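Local coordinates for protein putative ADP-Ribosyltransferase Scabin (Streptomyces scabiei 87.22, PDB 5EWY) that probably acts as a DNA-targeting mono-ADP-ribosyltransferase, moving ADP-ribose from NAD+ onto DNA, and binds the inhibitor 5TQ in a pocket consistent with its NAD+ site, at residues S105-N110 with Q158-F163; Y101-Y106 with V143-T148. All coordinates share one frame; numbering follows the deposited sequence.

Interaction 1: S105-N110 with Q158-F163; sequences SYVLVN and QVEVAF. With 5TQ (4-(8-fluoranyl-6-oxidanylidene-1,3,4,5-tetrahydrobenzo[c][1,6]naphthyridin-2-yl)butanoic acid), chain B.
The Tyr106 ring and the Glu160 carboxylate meet at an edge: Glu160 OE2 lies 3.5 Å from Tyr106 CE2, close to the ring plane, and the two planes are turned 63° apart, which rules out a stack. The fluorinated aromatic ring of 5TQ supplies the third flat group. On one side of it the Gln158 amide lies over the rim at C03, tilted by about 46°, with Gln158 OE1 3.6 Å from ligand C03. Glu160 comes to the same carbon from the other side of the ring plane, at the rim, its OE1 3.5 Å from C03. The fluorine sits further along this rim, with Glu160 CB 3.3 Å from F20 and the carbonyl Gln158 O 3.4 Å from it.

Glu160 reaches the helix because its CG stands anti to the backbone N (chi1 -177°) and the chain then runs on extended. The carboxylate is thus carried away from strand 160-164, and its second oxygen, OE1, passes alongside Val107, 3.7 Å from Val107 CG2. The nearest CA atoms, those of Val107 and Glu160, remain 9.1 Å apart, so side chains alone bridge the gap. Ser117 OG hydrogen-bonds to both Tyr106 OH and Glu160 OE2. This one hydroxyl therefore ties the phenol end to the carboxylate and restricts the latter's rotation. Asn110, after the helix, adds a loose contact of its poorly ordered side chain with the butanoate tail. 5TQ is also hydrogen-bonded to Arg77 NH1 and Ser78 O.

Gln158-Val159-Glu160 fits the Gln-X-Glu signature of the ADP-ribosyltransferase fold. Together with Arg77 and Ser117-Thr118-Thr119, all in the inhibitor pocket, it is consistent with the Arg, Ser-Thr-Ser/Thr and Gln-X-Glu motifs that in relatives hold the nicotinamide end of NAD+.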
# COMPACT_ATOMS: atom_id res chain seq x y z
N SER A 105 -0.96 11.65 -12.32
CA SER A 105 -2.40 11.85 -12.53
C SER A 105 -3.20 11.19 -11.42
O SER A 105 -4.12 11.80 -10.87
CB SER A 105 -2.83 11.30 -13.89
OG SER A 105 -2.24 11.98 -14.97
N TYR A 106 -2.85 9.95 -11.07
CA TYR A 106 -3.59 9.19 -10.06
C TYR A 106 -3.50 9.85 -8.69
O TYR A 106 -4.50 9.94 -7.96
CB TYR A 106 -3.00 7.77 -10.00
CG TYR A 106 -3.37 6.97 -8.77
CD1 TYR A 106 -4.66 6.51 -8.58
CD2 TYR A 106 -2.41 6.66 -7.80
CE1 TYR A 106 -5.01 5.78 -7.46
CE2 TYR A 106 -2.75 5.93 -6.67
CZ TYR A 106 -4.06 5.49 -6.51
OH TYR A 106 -4.43 4.76 -5.40
N VAL A 107 -2.32 10.36 -8.35
CA VAL A 107 -2.11 11.02 -7.06
C VAL A 107 -2.88 12.33 -6.97
O VAL A 107 -3.41 12.69 -5.91
CB VAL A 107 -0.60 11.25 -6.86
CG1 VAL A 107 -0.33 12.25 -5.72
CG2 VAL A 107 0.10 9.92 -6.61
N LEU A 108 -2.90 13.10 -8.06
CA LEU A 108 -3.50 14.42 -8.02
C LEU A 108 -5.02 14.36 -8.14
O LEU A 108 -5.72 15.14 -7.49
CB LEU A 108 -2.95 15.29 -9.15
CG LEU A 108 -3.32 16.77 -9.02
CD1 LEU A 108 -2.57 17.40 -7.87
CD2 LEU A 108 -3.05 17.52 -10.31
N VAL A 109 -5.53 13.46 -8.96
CA VAL A 109 -6.95 13.41 -9.32
C VAL A 109 -7.41 11.98 -9.10
O VAL A 109 -7.07 11.09 -9.89
CB VAL A 109 -7.19 13.83 -10.77
CG1 VAL A 109 -8.65 13.63 -11.15
CG2 VAL A 109 -6.78 15.27 -10.97
N ASN A 110 -8.18 11.76 -8.04
CA ASN A 110 -8.67 10.42 -7.74
C ASN A 110 -9.40 9.86 -8.95
O ASN A 110 -10.32 10.49 -9.48
CB ASN A 110 -9.59 10.46 -6.51
CG ASN A 110 -9.98 9.08 -6.02
OD1 ASN A 110 -9.35 8.08 -6.37
ND2 ASN A 110 -11.01 9.02 -5.18
N GLN A 158 2.19 12.58 1.92
CA GLN A 158 1.60 11.27 2.11
C GLN A 158 2.63 10.14 2.03
O GLN A 158 2.29 8.99 2.34
CB GLN A 158 0.54 10.99 1.05
CG GLN A 158 -0.64 11.90 1.05
CD GLN A 158 -1.68 11.39 0.06
OE1 GLN A 158 -1.40 11.18 -1.15
NE2 GLN A 158 -2.88 11.16 0.56
N VAL A 159 3.84 10.43 1.55
CA VAL A 159 4.94 9.47 1.46
C VAL A 159 4.42 8.11 0.98
O VAL A 159 4.58 7.06 1.64
CB VAL A 159 5.82 9.43 2.72
CG1 VAL A 159 6.54 10.74 2.90
CG2 VAL A 159 5.03 9.06 3.96
N GLU A 160 3.85 8.12 -0.21
CA GLU A 160 3.07 7.02 -0.76
C GLU A 160 3.96 6.00 -1.45
O GLU A 160 4.98 6.34 -2.07
CB GLU A 160 2.05 7.58 -1.77
CG GLU A 160 1.15 6.53 -2.34
CD GLU A 160 0.11 7.08 -3.28
OE1 GLU A 160 -0.05 8.31 -3.32
OE2 GLU A 160 -0.53 6.25 -3.96
N VAL A 161 3.54 4.75 -1.35
CA VAL A 161 4.07 3.64 -2.14
C VAL A 161 2.87 3.03 -2.86
O VAL A 161 1.89 2.60 -2.23
CB VAL A 161 4.79 2.61 -1.26
CG1 VAL A 161 5.27 1.41 -2.10
CG2 VAL A 161 5.97 3.24 -0.50
N ALA A 162 2.95 3.00 -4.19
CA ALA A 162 1.84 2.54 -5.02
C ALA A 162 2.12 1.13 -5.52
O ALA A 162 3.12 0.90 -6.21
CB ALA A 162 1.65 3.47 -6.20
N PHE A 163 1.22 0.19 -5.22
CA PHE A 163 1.42 -1.20 -5.58
C PHE A 163 0.69 -1.53 -6.88
O PHE A 163 -0.55 -1.64 -6.88
CB PHE A 163 0.98 -2.15 -4.46
CG PHE A 163 2.02 -2.29 -3.41
CD1 PHE A 163 3.01 -3.25 -3.51
CD2 PHE A 163 2.08 -1.38 -2.36
CE1 PHE A 163 4.02 -3.34 -2.57
CE2 PHE A 163 3.09 -1.45 -1.42
CZ PHE A 163 4.06 -2.42 -1.52
N12 5TQ B . -7.74 6.47 -1.14
C13 5TQ B . -8.32 5.73 -0.20
C15 5TQ B . -8.55 7.04 -2.26
C17 5TQ B . -9.41 5.20 -3.78
C01 5TQ B . -2.12 6.38 1.35
C02 5TQ B . -1.47 7.19 0.43
C03 5TQ B . -2.16 7.74 -0.65
C04 5TQ B . -3.51 7.45 -0.82
C05 5TQ B . -4.20 6.65 0.11
C06 5TQ B . -3.48 6.10 1.19
C07 5TQ B . -4.17 5.28 2.17
C08 5TQ B . -5.60 6.34 -0.03
C09 5TQ B . -6.19 5.51 0.96
N10 5TQ B . -5.48 5.00 2.00
C11 5TQ B . -6.43 6.81 -1.06
C14 5TQ B . -7.60 5.19 0.82
C16 5TQ B . -9.75 6.22 -2.72
C18 5TQ B . -8.93 3.90 -3.16
O19 5TQ B . -3.56 4.79 3.15
F20 5TQ B . -0.18 7.46 0.60
O21 5TQ B . -9.38 2.81 -3.60
O22 5TQ B . -8.10 3.93 -2.23

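Interaction 2: Y101-Y106 with V143-T148; sequences YDIESY and VDVNKT
Ile103 makes every apolar contact from the helix side, meeting Val143, Val145 and Thr148. Its terminal methyl CD1 comes 3.7 Å from Val143 CG1, the two side chains running at a slant to each other. The same CD1 lies 4.0 Å from Thr148 CG2, met at about a right angle. Behind it the branch methyl Ile103 CG2 approaches Val145 CG2 at 4.2 Å. With CG1 beside the backbone N (chi1 -74°) and CD1 extended beyond it (chi2 156°), Ile103 sends CD1 out to Val143 and Thr148, while CG2 stays back near Val145, so one residue meets three partners. Ile62, from a loop, also packs against it.

Polar bonds hold each segment in shape rather than joining the two. Both helices begin with an aspartate N-cap. Asp102 OD2 accepts from Ser105 N at 2.9 Å, on its anti side and modestly out of the carboxylate plane. Asp144 OD1 is bonded to Lys147 N at 3.1 Å, with the donor well above the plane. The other carboxylate oxygens are also bound: Asp102 OD1 by Thr63 OG1, and Asp144 OD2 by Tyr120 OH. Asp144 O takes two donors from one residue, Thr148 OG1 at 2.7 Å and Thr148 N. The hydroxyl bond to Asp144 O fixes the rotation of Thr148 and presents its methyl to Ile103. Thr148 OG1 is in turn bonded to Val67 N.

The arrangement is that of two N-capped helix starts brought together through one isoleucine: the first turn of helix 103-108 packs on the turn where strand 143-144 passes directly into helix 145-149, within the ADP-ribosyltransferase domain.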
# COMPACT_ATOMS: atom_id res chain seq x y z
N TYR A 101 -2.75 4.65 -15.46
CA TYR A 101 -1.40 4.19 -15.18
C TYR A 101 -0.42 5.32 -14.90
O TYR A 101 0.68 5.06 -14.42
CB TYR A 101 -0.87 3.35 -16.35
CG TYR A 101 -1.20 1.88 -16.23
CD1 TYR A 101 -2.46 1.41 -16.54
CD2 TYR A 101 -0.25 0.97 -15.78
CE1 TYR A 101 -2.76 0.06 -16.42
CE2 TYR A 101 -0.55 -0.37 -15.66
CZ TYR A 101 -1.81 -0.82 -15.98
OH TYR A 101 -2.12 -2.16 -15.87
N ASP A 102 -0.79 6.57 -15.17
CA ASP A 102 0.13 7.67 -14.86
C ASP A 102 0.05 8.00 -13.38
O ASP A 102 -1.02 8.34 -12.86
CB ASP A 102 -0.14 8.92 -15.69
CG ASP A 102 0.90 9.99 -15.41
OD1 ASP A 102 2.05 9.83 -15.88
OD2 ASP A 102 0.58 10.96 -14.70
N ILE A 103 1.20 7.92 -12.71
CA ILE A 103 1.22 8.03 -11.25
C ILE A 103 0.86 9.44 -10.81
O ILE A 103 0.08 9.62 -9.86
CB ILE A 103 2.58 7.59 -10.72
CG1 ILE A 103 2.68 6.06 -10.81
CG2 ILE A 103 2.78 8.05 -9.27
CD1 ILE A 103 4.05 5.58 -10.88
N GLU A 104 1.44 10.45 -11.46
CA GLU A 104 1.14 11.83 -11.08
C GLU A 104 -0.36 12.11 -11.23
O GLU A 104 -0.96 12.75 -10.35
CB GLU A 104 1.96 12.79 -11.95
CG GLU A 104 2.11 14.17 -11.38
CD GLU A 104 2.87 15.11 -12.29
OE1 GLU A 104 3.19 14.75 -13.46
OE2 GLU A 104 3.15 16.24 -11.84
N SER A 105 -0.96 11.65 -12.32
CA SER A 105 -2.40 11.85 -12.53
C SER A 105 -3.20 11.19 -11.42
O SER A 105 -4.12 11.80 -10.87
CB SER A 105 -2.83 11.30 -13.89
OG SER A 105 -2.24 11.98 -14.97
N TYR A 106 -2.85 9.95 -11.07
CA TYR A 106 -3.59 9.19 -10.06
C TYR A 106 -3.50 9.85 -8.69
O TYR A 106 -4.50 9.94 -7.96
CB TYR A 106 -3.00 7.77 -10.00
CG TYR A 106 -3.37 6.97 -8.77
CD1 TYR A 106 -4.66 6.51 -8.58
CD2 TYR A 106 -2.41 6.66 -7.80
CE1 TYR A 106 -5.01 5.78 -7.46
CE2 TYR A 106 -2.75 5.93 -6.67
CZ TYR A 106 -4.06 5.49 -6.51
OH TYR A 106 -4.43 4.76 -5.40
N VAL A 143 5.90 0.98 -6.05
CA VAL A 143 6.50 2.17 -6.66
C VAL A 143 6.57 3.27 -5.60
O VAL A 143 5.55 3.68 -5.05
CB VAL A 143 5.68 2.64 -7.87
CG1 VAL A 143 6.31 3.88 -8.47
CG2 VAL A 143 5.55 1.53 -8.92
N ASP A 144 7.77 3.76 -5.33
CA ASP A 144 7.94 4.86 -4.39
C ASP A 144 7.54 6.15 -5.09
O ASP A 144 8.21 6.61 -6.01
CB ASP A 144 9.38 4.90 -3.88
CG ASP A 144 9.58 5.94 -2.79
OD1 ASP A 144 9.10 7.07 -2.96
OD2 ASP A 144 10.22 5.63 -1.76
N VAL A 145 6.40 6.72 -4.68
CA VAL A 145 5.81 7.81 -5.43
C VAL A 145 6.74 9.02 -5.45
O VAL A 145 7.00 9.60 -6.50
CB VAL A 145 4.42 8.17 -4.88
CG1 VAL A 145 3.91 9.51 -5.46
CG2 VAL A 145 3.43 7.08 -5.23
N ASN A 146 7.22 9.44 -4.28
CA ASN A 146 8.04 10.65 -4.25
C ASN A 146 9.37 10.46 -4.97
O ASN A 146 9.90 11.42 -5.54
CB ASN A 146 8.25 11.14 -2.82
CG ASN A 146 6.98 11.67 -2.21
OD1 ASN A 146 5.93 11.74 -2.86
ND2 ASN A 146 7.07 12.07 -0.95
N LYS A 147 9.93 9.25 -4.97
CA LYS A 147 11.14 9.01 -5.74
C LYS A 147 10.87 9.01 -7.24
O LYS A 147 11.77 9.30 -8.03
CB LYS A 147 11.79 7.68 -5.34
CG LYS A 147 12.40 7.67 -3.96
CD LYS A 147 13.12 6.36 -3.70
CE LYS A 147 13.60 6.25 -2.26
NZ LYS A 147 14.46 7.39 -1.87
N THR A 148 9.64 8.67 -7.63
CA THR A 148 9.25 8.60 -9.03
C THR A 148 8.79 9.93 -9.59
O THR A 148 9.16 10.27 -10.72
CB THR A 148 8.13 7.56 -9.17
OG1 THR A 148 8.62 6.30 -8.70
CG2 THR A 148 7.65 7.40 -10.60

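How the interactions relate
The contacts start from the same helix, 103-108, and share Ser105 and Tyr106; their centres lie 6 Å apart. Along the chain the order is 101-106, 105-110, 143-148 and 158-163. Interaction 2 takes the first turn of the helix to strand 143-144 and helix 145-149, and interaction 1 its later turn to strand 160-164. Those two strands are antiparallel neighbours in one sheet, where Val143 N lies 2.8 Å from Ala162 O, a probable hydrogen bond. Val107 CG2 also packs 4.0 Å from Val145 CG1. The helix thus touches both partners, and the Val145 side chain of interaction 2 lies about 7 Å from the bound 5TQ, next to the pocket that interaction 1 lines.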